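Local coordinates for protein diaminopimelate decarboxylase (Methanocaldococcus jannaschii, PDB 1TWI) that catalyses the pyridoxal 5'-phosphate-dependent decarboxylation of meso-diaminopimelate to L-lysine and carbon dioxide, the last step of lysine biosynthesis, at residues N346-V351 / E369-E374; H307-T312 / V373-V378; A153-R158 / V202-V207; S137-I142 / L197-V202. All blocks are in the same frame, centred on the assembly; numbering follows the deposited sequence.

Interaction 1. Residues N346-V351 / E369-E374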
# COMPACT_ATOMS: atom_id res chain seq x y z
N ASN A 346 -19.55 -1.76 31.00
CA ASN A 346 -20.34 -2.80 31.66
C ASN A 346 -21.31 -3.41 30.67
O ASN A 346 -22.32 -3.98 31.04
CB ASN A 346 -21.08 -2.23 32.86
CG ASN A 346 -20.13 -1.88 33.98
OD1 ASN A 346 -19.30 -2.71 34.41
ND2 ASN A 346 -20.22 -0.63 34.46
N GLU A 347 -20.97 -3.30 29.39
CA GLU A 347 -21.79 -3.82 28.32
C GLU A 347 -20.84 -4.15 27.17
O GLU A 347 -19.86 -3.42 26.99
CB GLU A 347 -22.81 -2.75 27.88
CG GLU A 347 -23.72 -3.26 26.80
CD GLU A 347 -24.77 -2.23 26.35
OE1 GLU A 347 -25.35 -2.41 25.25
OE2 GLU A 347 -25.02 -1.26 27.08
N LYS A 348 -21.13 -5.21 26.41
CA LYS A 348 -20.33 -5.59 25.25
C LYS A 348 -21.27 -5.70 24.05
O LYS A 348 -22.47 -5.82 24.21
CB LYS A 348 -19.64 -6.92 25.49
CG LYS A 348 -18.59 -6.87 26.59
CD LYS A 348 -17.98 -8.30 26.66
CE LYS A 348 -17.17 -8.55 27.94
NZ LYS A 348 -16.14 -7.45 28.19
N GLU A 349 -20.73 -5.63 22.85
CA GLU A 349 -21.58 -5.69 21.67
C GLU A 349 -20.68 -6.11 20.52
O GLU A 349 -19.44 -5.98 20.59
CB GLU A 349 -22.22 -4.32 21.37
CG GLU A 349 -21.21 -3.21 21.25
CD GLU A 349 -21.76 -1.88 20.71
OE1 GLU A 349 -20.96 -0.89 20.73
OE2 GLU A 349 -22.94 -1.82 20.27
N VAL A 350 -21.30 -6.61 19.47
CA VAL A 350 -20.56 -7.08 18.30
C VAL A 350 -20.65 -6.00 17.25
O VAL A 350 -21.75 -5.54 16.93
CB VAL A 350 -21.17 -8.39 17.73
CG1 VAL A 350 -20.49 -8.78 16.44
CG2 VAL A 350 -21.02 -9.51 18.77
N VAL A 351 -19.50 -5.57 16.73
CA VAL A 351 -19.45 -4.51 15.72
C VAL A 351 -18.34 -4.79 14.70
O VAL A 351 -17.48 -5.63 14.93
CB VAL A 351 -19.12 -3.10 16.34
CG1 VAL A 351 -20.18 -2.65 17.33
CG2 VAL A 351 -17.74 -3.14 17.02
N GLU A 369 -16.36 -8.67 19.09
CA GLU A 369 -17.02 -8.36 20.35
C GLU A 369 -16.13 -7.37 21.07
O GLU A 369 -14.97 -7.66 21.39
CB GLU A 369 -17.19 -9.60 21.24
CG GLU A 369 -17.89 -9.26 22.55
CD GLU A 369 -18.31 -10.51 23.39
OE1 GLU A 369 -17.43 -11.24 23.87
OE2 GLU A 369 -19.51 -10.74 23.54
N LEU A 370 -16.67 -6.20 21.36
CA LEU A 370 -15.86 -5.23 22.07
C LEU A 370 -16.69 -4.62 23.22
O LEU A 370 -17.91 -4.65 23.16
CB LEU A 370 -15.47 -4.05 21.14
CG LEU A 370 -14.89 -4.27 19.75
CD1 LEU A 370 -14.33 -2.94 19.35
CD2 LEU A 370 -13.87 -5.34 19.66
N ASP A 371 -16.02 -4.06 24.22
CA ASP A 371 -16.76 -3.31 25.24
C ASP A 371 -17.44 -2.18 24.47
O ASP A 371 -16.84 -1.56 23.56
CB ASP A 371 -15.83 -2.72 26.31
CG ASP A 371 -15.36 -3.80 27.31
OD1 ASP A 371 -14.76 -4.77 26.83
OD2 ASP A 371 -15.58 -3.67 28.56
N LYS A 372 -18.69 -1.92 24.86
CA LYS A 372 -19.60 -0.95 24.24
C LYS A 372 -18.88 0.29 23.72
O LYS A 372 -18.29 1.04 24.49
CB LYS A 372 -20.66 -0.54 25.26
CG LYS A 372 -21.77 0.34 24.70
CD LYS A 372 -22.80 -0.46 23.98
CE LYS A 372 -24.05 0.36 23.65
NZ LYS A 372 -23.74 1.53 22.76
N VAL A 373 -18.97 0.50 22.41
CA VAL A 373 -18.29 1.63 21.77
C VAL A 373 -19.12 2.92 21.73
O VAL A 373 -20.29 2.91 21.36
CB VAL A 373 -17.82 1.24 20.33
CG1 VAL A 373 -17.08 2.43 19.69
CG2 VAL A 373 -16.89 0.02 20.38
N GLU A 374 -18.51 4.02 22.19
CA GLU A 374 -19.14 5.34 22.14
C GLU A 374 -18.25 6.29 21.33
O GLU A 374 -17.05 6.07 21.24
CB GLU A 374 -19.35 5.87 23.57
CG GLU A 374 -20.23 4.86 24.37
CD GLU A 374 -20.27 5.11 25.86
OE1 GLU A 374 -20.22 4.12 26.69
OE2 GLU A 374 -20.38 6.31 26.21
O HOH W 1 -22.33 1.32 20.40
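The carboxylates of Glu347 and Glu349 each turn a face to the methylene chain of Lys372: its CD lies over Glu347 CD at 3.6 Å and over Glu349 CD at 3.7 Å. At the edge of the Glu349 group, OE1 accepts the backbone N of Val373 on its anti side, 24° out of the plane. The same OE1 accepts a bond from water 1, which also donates to Val373 O and accepts from Lys372 NZ, so the ammonium reaches Glu349 through water. Glu349 CG, between its own N and carbonyl carbon (chi1 55°), comes within 4.1 Å of Lys372 CA, and OE2 makes a salt bridge with Lys316 of strand 316-320. Lys348 NZ forms a salt bridge with Asp371 OD1 at 3.3 Å, weak as a hydrogen bond; the backbone N of Lys345 is the stronger partner, at OD2. Between the strands, Glu349 and Leu370 exchange backbone bonds in both directions, and Lys372 N adds a straight one to Glu347 O (2.9 Å, 173°). The Val351 and Leu370 side chains cross at about a right angle. The pattern is an antiparallel beta hairpin, strands 348-354 and 363-371, whose loop carries Cys358 and Glu359 of the lysine pocket.

Interaction 2. Residues H307-T312 / V373-V378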
# COMPACT_ATOMS: atom_id res chain seq x y z
N HIS A 307 -15.18 8.26 15.59
CA HIS A 307 -15.87 9.53 15.30
C HIS A 307 -17.35 9.30 15.01
O HIS A 307 -18.15 10.21 15.22
CB HIS A 307 -15.20 10.26 14.13
CG HIS A 307 -13.85 10.79 14.47
ND1 HIS A 307 -13.62 12.12 14.74
CD2 HIS A 307 -12.66 10.16 14.65
CE1 HIS A 307 -12.34 12.29 15.07
NE2 HIS A 307 -11.74 11.11 15.02
N HIS A 308 -17.71 8.10 14.57
CA HIS A 308 -19.13 7.82 14.26
C HIS A 308 -19.51 6.37 14.51
O HIS A 308 -18.68 5.47 14.34
CB HIS A 308 -19.44 8.08 12.79
CG HIS A 308 -19.17 9.48 12.35
ND1 HIS A 308 -19.98 10.53 12.71
CD2 HIS A 308 -18.19 10.02 11.57
CE1 HIS A 308 -19.53 11.65 12.17
NE2 HIS A 308 -18.45 11.37 11.47
N ILE A 309 -20.76 6.17 14.96
CA ILE A 309 -21.30 4.82 15.11
C ILE A 309 -22.46 4.78 14.12
O ILE A 309 -23.24 5.74 13.99
CB ILE A 309 -21.82 4.56 16.54
CG1 ILE A 309 -20.63 4.61 17.53
CG2 ILE A 309 -22.55 3.18 16.56
CD1 ILE A 309 -21.00 4.59 18.99
N LYS A 310 -22.60 3.69 13.40
CA LYS A 310 -23.63 3.58 12.37
C LYS A 310 -24.36 2.24 12.32
O LYS A 310 -23.79 1.24 11.90
CB LYS A 310 -22.97 3.83 11.01
CG LYS A 310 -23.80 3.57 9.78
CD LYS A 310 -22.96 4.00 8.52
CE LYS A 310 -23.72 3.90 7.21
NZ LYS A 310 -22.82 3.96 5.97
N GLU A 311 -25.62 2.20 12.72
CA GLU A 311 -26.36 0.94 12.67
C GLU A 311 -26.93 0.72 11.28
O GLU A 311 -27.50 1.66 10.70
CB GLU A 311 -27.49 0.96 13.67
CG GLU A 311 -26.96 1.17 15.06
CD GLU A 311 -28.04 1.22 16.08
OE1 GLU A 311 -27.70 1.28 17.29
OE2 GLU A 311 -29.23 1.21 15.67
N THR A 312 -26.74 -0.48 10.72
CA THR A 312 -27.33 -0.76 9.42
C THR A 312 -28.14 -2.05 9.60
O THR A 312 -28.08 -2.71 10.64
CB THR A 312 -26.30 -1.01 8.26
OG1 THR A 312 -25.70 -2.30 8.42
CG2 THR A 312 -25.21 0.12 8.20
N VAL A 373 -18.97 0.50 22.41
CA VAL A 373 -18.29 1.63 21.77
C VAL A 373 -19.12 2.92 21.73
O VAL A 373 -20.29 2.91 21.36
CB VAL A 373 -17.82 1.24 20.33
CG1 VAL A 373 -17.08 2.43 19.69
CG2 VAL A 373 -16.89 0.02 20.38
N GLU A 374 -18.51 4.02 22.19
CA GLU A 374 -19.14 5.34 22.14
C GLU A 374 -18.25 6.29 21.33
O GLU A 374 -17.05 6.07 21.24
CB GLU A 374 -19.35 5.87 23.57
CG GLU A 374 -20.23 4.86 24.37
CD GLU A 374 -20.27 5.11 25.86
OE1 GLU A 374 -20.22 4.12 26.69
OE2 GLU A 374 -20.38 6.31 26.21
N VAL A 375 -18.84 7.29 20.70
CA VAL A 375 -18.03 8.27 19.94
C VAL A 375 -17.08 8.84 20.94
O VAL A 375 -17.48 9.17 22.08
CB VAL A 375 -18.94 9.40 19.37
CG1 VAL A 375 -18.08 10.63 18.88
CG2 VAL A 375 -19.78 8.84 18.23
N GLY A 376 -15.80 8.97 20.56
CA GLY A 376 -14.83 9.54 21.48
C GLY A 376 -13.99 8.47 22.15
O GLY A 376 -12.92 8.74 22.72
N ASP A 377 -14.46 7.22 22.10
CA ASP A 377 -13.65 6.15 22.68
C ASP A 377 -12.45 5.98 21.74
O ASP A 377 -12.48 6.41 20.59
CB ASP A 377 -14.44 4.83 22.70
CG ASP A 377 -15.41 4.74 23.88
OD1 ASP A 377 -15.30 5.60 24.79
OD2 ASP A 377 -16.25 3.79 23.89
N VAL A 378 -11.42 5.34 22.27
CA VAL A 378 -10.19 5.07 21.52
C VAL A 378 -10.09 3.54 21.41
O VAL A 378 -10.21 2.85 22.44
CB VAL A 378 -8.98 5.59 22.31
CG1 VAL A 378 -7.65 5.23 21.56
CG2 VAL A 378 -9.10 7.18 22.48
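Ile309 presses its terminal methyl against the backbone of the 373-378 loop. CD1 is modelled 3.0 Å from Val373 O, so short for carbon and oxygen that its exact placing is doubtful. The same methyl stands 3.7 Å from Glu374 CA. CD1 reaches this far because it is anti to CA (chi2 170°). Beside it, Val375 brings both of its methyls to one oxygen: CG1 and CG2 are each 3.7 Å from His307 O. The contact joins strand 300-311 of the mixed sheet to the loop between strands 363-371 and 378-382, away from the pyridoxal phosphate and lysine sites.

The second shell holds the loop in shape. Glu374 to Asp377 form a type II beta turn, closed by Asp377 N to Glu374 O at 3.0 Å, and Gly376 takes the positive phi (101°) that such a turn asks of its third residue. Asp377 OD2 accepts Glu374 N at 2.8 Å, the donor lying above the carboxylate plane, and it also forms a salt bridge with Lys345. Gly376 and Asp377 are tied by backbone bonds to Val306. On the strand, His307 and His308 both face Met319 in a classic beta bulge; His307 NE2 bonds Asp321, while His308 ND1 bonds Ser137 of the second subunit.

Between the segments, methyls touch carbonyl oxygens and the alpha carbon of Glu374. This is van der Waals packing, and the turn's own bonds and its ties to Val306 probably set the loop's position.

Interaction 3. Residues A153-R158 / V202-V207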
# COMPACT_ATOMS: atom_id res chain seq x y z
N ALA A 153 34.48 -7.81 -2.74
CA ALA A 153 33.17 -7.89 -2.05
C ALA A 153 32.94 -9.26 -1.42
O ALA A 153 33.32 -10.28 -1.98
CB ALA A 153 32.02 -7.63 -3.06
N ASN A 154 32.32 -9.29 -0.25
CA ASN A 154 32.00 -10.55 0.41
C ASN A 154 30.68 -11.01 -0.17
O ASN A 154 29.74 -10.21 -0.22
CB ASN A 154 31.85 -10.28 1.92
CG ASN A 154 33.18 -9.88 2.54
OD1 ASN A 154 34.18 -10.52 2.27
ND2 ASN A 154 33.20 -8.80 3.34
N VAL A 155 30.59 -12.25 -0.65
CA VAL A 155 29.33 -12.74 -1.20
C VAL A 155 28.86 -14.04 -0.57
O VAL A 155 29.66 -14.95 -0.37
CB VAL A 155 29.34 -12.94 -2.78
CG1 VAL A 155 29.38 -11.50 -3.53
CG2 VAL A 155 30.55 -13.80 -3.21
N ALA A 156 27.56 -14.05 -0.21
CA ALA A 156 26.87 -15.23 0.30
C ALA A 156 25.89 -15.52 -0.87
O ALA A 156 25.75 -14.70 -1.79
CB ALA A 156 26.10 -14.88 1.61
N PHE A 157 25.24 -16.67 -0.88
CA PHE A 157 24.36 -16.99 -1.98
C PHE A 157 23.02 -17.39 -1.47
O PHE A 157 22.92 -18.28 -0.61
CB PHE A 157 25.00 -18.15 -2.81
CG PHE A 157 26.28 -17.76 -3.47
CD1 PHE A 157 27.45 -17.64 -2.72
CD2 PHE A 157 26.27 -17.33 -4.79
CE1 PHE A 157 28.61 -17.08 -3.29
CE2 PHE A 157 27.43 -16.77 -5.37
CZ PHE A 157 28.57 -16.64 -4.64
N ARG A 158 21.97 -16.74 -1.97
CA ARG A 158 20.61 -17.10 -1.52
C ARG A 158 20.21 -18.28 -2.40
O ARG A 158 20.10 -18.16 -3.61
CB ARG A 158 19.62 -15.94 -1.75
CG ARG A 158 18.19 -16.34 -1.42
CD ARG A 158 17.20 -15.15 -1.49
NE ARG A 158 15.88 -15.54 -0.97
CZ ARG A 158 14.89 -14.70 -0.73
NH1 ARG A 158 15.04 -13.40 -0.97
NH2 ARG A 158 13.74 -15.16 -0.24
N VAL A 202 35.64 -11.21 -5.56
CA VAL A 202 34.59 -11.53 -4.59
C VAL A 202 35.20 -12.62 -3.71
O VAL A 202 36.12 -13.32 -4.14
CB VAL A 202 33.23 -12.04 -5.24
CG1 VAL A 202 32.65 -10.96 -6.21
CG2 VAL A 202 33.44 -13.39 -6.00
N ASN A 203 34.67 -12.72 -2.50
CA ASN A 203 35.08 -13.64 -1.48
C ASN A 203 33.81 -14.36 -1.00
O ASN A 203 32.93 -13.71 -0.41
CB ASN A 203 35.71 -12.83 -0.34
CG ASN A 203 36.02 -13.65 0.88
OD1 ASN A 203 35.55 -13.32 1.99
ND2 ASN A 203 36.79 -14.70 0.71
N VAL A 204 33.75 -15.67 -1.26
CA VAL A 204 32.62 -16.55 -0.91
C VAL A 204 32.58 -16.76 0.59
O VAL A 204 33.52 -17.37 1.12
CB VAL A 204 32.75 -17.94 -1.62
CG1 VAL A 204 31.57 -18.86 -1.19
CG2 VAL A 204 32.69 -17.75 -3.15
N VAL A 205 31.53 -16.30 1.27
CA VAL A 205 31.45 -16.45 2.73
C VAL A 205 30.18 -17.19 3.28
O VAL A 205 30.10 -17.43 4.48
CB VAL A 205 31.45 -15.07 3.50
CG1 VAL A 205 32.78 -14.32 3.32
CG2 VAL A 205 30.25 -14.22 3.06
N GLY A 206 29.21 -17.55 2.46
CA GLY A 206 28.08 -18.26 3.04
C GLY A 206 26.95 -18.58 2.10
O GLY A 206 27.03 -18.30 0.88
N VAL A 207 25.90 -19.21 2.64
CA VAL A 207 24.69 -19.50 1.86
C VAL A 207 23.53 -18.92 2.73
O VAL A 207 23.65 -18.83 3.95
CB VAL A 207 24.49 -21.04 1.66
CG1 VAL A 207 25.60 -21.62 0.70
CG2 VAL A 207 24.56 -21.72 3.01
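Val155 and Val202 cross obliquely at the apolar centre of this parallel strand pair, part of the TIM-barrel wall of the pyridoxal-binding domain, with Val155 CG2 3.8 Å from Val202 CB. On the same face Phe157 crosses Val204 at about a right angle, its CE1 4.0 Å from Val204 CG1. Helices 136-149 and 188-198 cover this face, Ile142 and Ile193 among their contributors. Outward from the valines, the backbones bond in turn: Asn203 N to Ala153 O, Val155 N to Asn203 O, and Val205 N to Val155 O, all at 2.8 Å. The pairing then slips by one residue. Val155 is matched with Val204, but Phe157 with Val207; Val205 departs from extended geometry (psi -6°), and Gly206 N is buried with no partner in the model. At the polar edge Asn154 and Asn203 lie side by side on the other face, their amide planes 70° apart. Arg158, farther along the strand, touches pyridoxal phosphate and packs on Cys358 of the second subunit. Past the slip, Gly206 O receives Phe157 N at 3.0 Å from above its carbonyl plane, and it also lies at the edge of the Phe157 ring, 3.7 Å from CD1.

Interaction 4. Residues S137-I142 / L197-V202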
# COMPACT_ATOMS: atom_id res chain seq x y z
N SER A 137 23.49 -12.97 -12.55
CA SER A 137 23.61 -11.61 -13.09
C SER A 137 24.12 -10.69 -11.98
O SER A 137 25.04 -9.87 -12.19
CB SER A 137 22.23 -11.12 -13.53
OG SER A 137 22.30 -9.81 -14.10
N GLU A 138 23.52 -10.80 -10.79
CA GLU A 138 23.98 -9.98 -9.65
C GLU A 138 25.45 -10.30 -9.30
O GLU A 138 26.27 -9.41 -9.08
CB GLU A 138 23.08 -10.19 -8.41
CG GLU A 138 23.61 -9.43 -7.15
CD GLU A 138 22.86 -9.81 -5.89
OE1 GLU A 138 21.70 -10.30 -6.02
OE2 GLU A 138 23.42 -9.60 -4.78
N LEU A 139 25.79 -11.59 -9.24
CA LEU A 139 27.18 -11.96 -8.92
C LEU A 139 28.15 -11.26 -9.91
O LEU A 139 29.15 -10.66 -9.48
CB LEU A 139 27.41 -13.51 -9.02
CG LEU A 139 28.89 -13.95 -8.83
CD1 LEU A 139 29.35 -13.70 -7.39
CD2 LEU A 139 29.07 -15.45 -9.18
N ILE A 140 27.84 -11.32 -11.20
CA ILE A 140 28.69 -10.69 -12.24
C ILE A 140 28.79 -9.17 -11.98
O ILE A 140 29.90 -8.60 -11.97
CB ILE A 140 28.14 -11.03 -13.69
CG1 ILE A 140 28.29 -12.56 -13.93
CG2 ILE A 140 28.91 -10.22 -14.83
CD1 ILE A 140 27.65 -13.02 -15.22
N LEU A 141 27.67 -8.53 -11.69
CA LEU A 141 27.71 -7.10 -11.44
C LEU A 141 28.51 -6.76 -10.20
O LEU A 141 29.29 -5.78 -10.16
CB LEU A 141 26.26 -6.55 -11.34
CG LEU A 141 26.17 -5.08 -10.86
CD1 LEU A 141 26.81 -4.14 -11.89
CD2 LEU A 141 24.67 -4.71 -10.70
N ILE A 142 28.39 -7.58 -9.15
CA ILE A 142 29.16 -7.29 -7.94
C ILE A 142 30.67 -7.44 -8.20
O ILE A 142 31.48 -6.61 -7.74
CB ILE A 142 28.77 -8.27 -6.77
CG1 ILE A 142 27.35 -7.92 -6.24
CG2 ILE A 142 29.80 -8.22 -5.67
CD1 ILE A 142 26.74 -9.06 -5.33
N LEU A 197 34.08 -18.50 -7.23
CA LEU A 197 35.43 -18.89 -6.76
C LEU A 197 36.49 -18.60 -7.82
O LEU A 197 37.66 -18.43 -7.48
CB LEU A 197 35.45 -20.37 -6.37
CG LEU A 197 34.59 -20.65 -5.13
CD1 LEU A 197 34.30 -22.12 -4.99
CD2 LEU A 197 35.27 -20.14 -3.94
N GLU A 198 36.09 -18.53 -9.09
CA GLU A 198 37.02 -18.21 -10.18
C GLU A 198 37.13 -16.70 -10.36
O GLU A 198 38.09 -16.21 -10.93
CB GLU A 198 36.57 -18.86 -11.50
CG GLU A 198 36.58 -20.40 -11.42
CD GLU A 198 37.84 -20.97 -10.70
OE1 GLU A 198 38.94 -20.94 -11.31
OE2 GLU A 198 37.74 -21.46 -9.51
N MET A 199 36.18 -15.93 -9.84
CA MET A 199 36.26 -14.47 -9.97
C MET A 199 37.33 -13.94 -9.04
O MET A 199 37.54 -14.49 -7.99
CB MET A 199 34.92 -13.85 -9.63
CG MET A 199 33.96 -14.04 -10.75
SD MET A 199 32.32 -13.62 -10.19
CE MET A 199 31.49 -13.81 -11.69
N GLU A 200 37.99 -12.83 -9.41
CA GLU A 200 39.05 -12.30 -8.58
C GLU A 200 38.64 -11.26 -7.59
O GLU A 200 39.42 -10.95 -6.69
CB GLU A 200 40.14 -11.69 -9.47
CG GLU A 200 40.51 -12.64 -10.60
CD GLU A 200 41.73 -12.15 -11.44
OE1 GLU A 200 41.71 -10.98 -11.94
OE2 GLU A 200 42.69 -12.94 -11.59
N TYR A 201 37.43 -10.71 -7.71
CA TYR A 201 37.05 -9.64 -6.79
C TYR A 201 35.93 -9.94 -5.82
O TYR A 201 35.33 -9.02 -5.30
CB TYR A 201 36.74 -8.33 -7.59
CG TYR A 201 37.86 -7.96 -8.55
CD1 TYR A 201 37.97 -8.57 -9.78
CD2 TYR A 201 38.88 -7.09 -8.16
CE1 TYR A 201 39.07 -8.34 -10.61
CE2 TYR A 201 39.98 -6.84 -8.98
CZ TYR A 201 40.06 -7.47 -10.20
OH TYR A 201 41.15 -7.26 -11.05
N VAL A 202 35.64 -11.21 -5.56
CA VAL A 202 34.59 -11.53 -4.59
C VAL A 202 35.20 -12.62 -3.71
O VAL A 202 36.12 -13.32 -4.14
CB VAL A 202 33.23 -12.04 -5.24
CG1 VAL A 202 32.65 -10.96 -6.21
CG2 VAL A 202 33.44 -13.39 -6.00
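Leu139 and Met199 meet tip to tip, and sulfur does much of the touching: Met199 SD is 3.7 Å from Leu139 CG, while Met199 CE lies 3.9 Å from Leu139 CD2. The methionine reaches the leucine because its chain is extended beyond CG (chi2 168°, chi3 176°). Its methyl also brushes Ile140 CG1 at 4.1 Å, the two side chains crossing at about a right angle.

A second group of apolar contacts is methyl against methyl. Ile142 CG2 rests on Val202 CG1 at 4.0 Å, and Leu139 CD1 approaches Val202 CG2 at 4.3 Å. Both helix residues also reach the barrel strands, Leu139 against Phe157 and Ile142 against Val155. This is the outer layer of a TIM barrel: helix 136-149 packs on the sheet while the turn after helix 188-198 brings the chain back to strand 202-208. Met199 is the first residue past that helix to leave helical angles, and from there its side chain is aimed at the neighbouring helix. Leu141, on the same helix as Leu139, packs on His308 of the second subunit.

Polar interactions lie around the apolar patch rather than across it. Within the helix, Ile142 N bonds Glu138 O at 2.8 Å. Glu138 is gripped at both oxygens, OE2 by a salt bridge to Lys115 and OE1 by the backbone N of Asp134.

Overall arrangement
From the N terminus, helix 136-149 opens interaction 4 and strand 153-160 opens interaction 3; the chain then returns through helix 188-198 to close 4 and, at strand 202-208, 3. Their segments alternate, so the two contacts cross, and they share Val202, tying the barrel's outer helix layer to its wall. Much later, strand 300-311 opens interaction 2, and interaction 1 opens and largely closes inside it; both end on one stretch, sharing Val373 and Glu374. Interaction 1 joins two strands of the separate mixed sheet, and interaction 2 sets the following loop against strand 300-311 of that sheet. The dimer bridges the pairs: Ile309 of interaction 2 packs on Ser137, in interaction 4, of the second subunit.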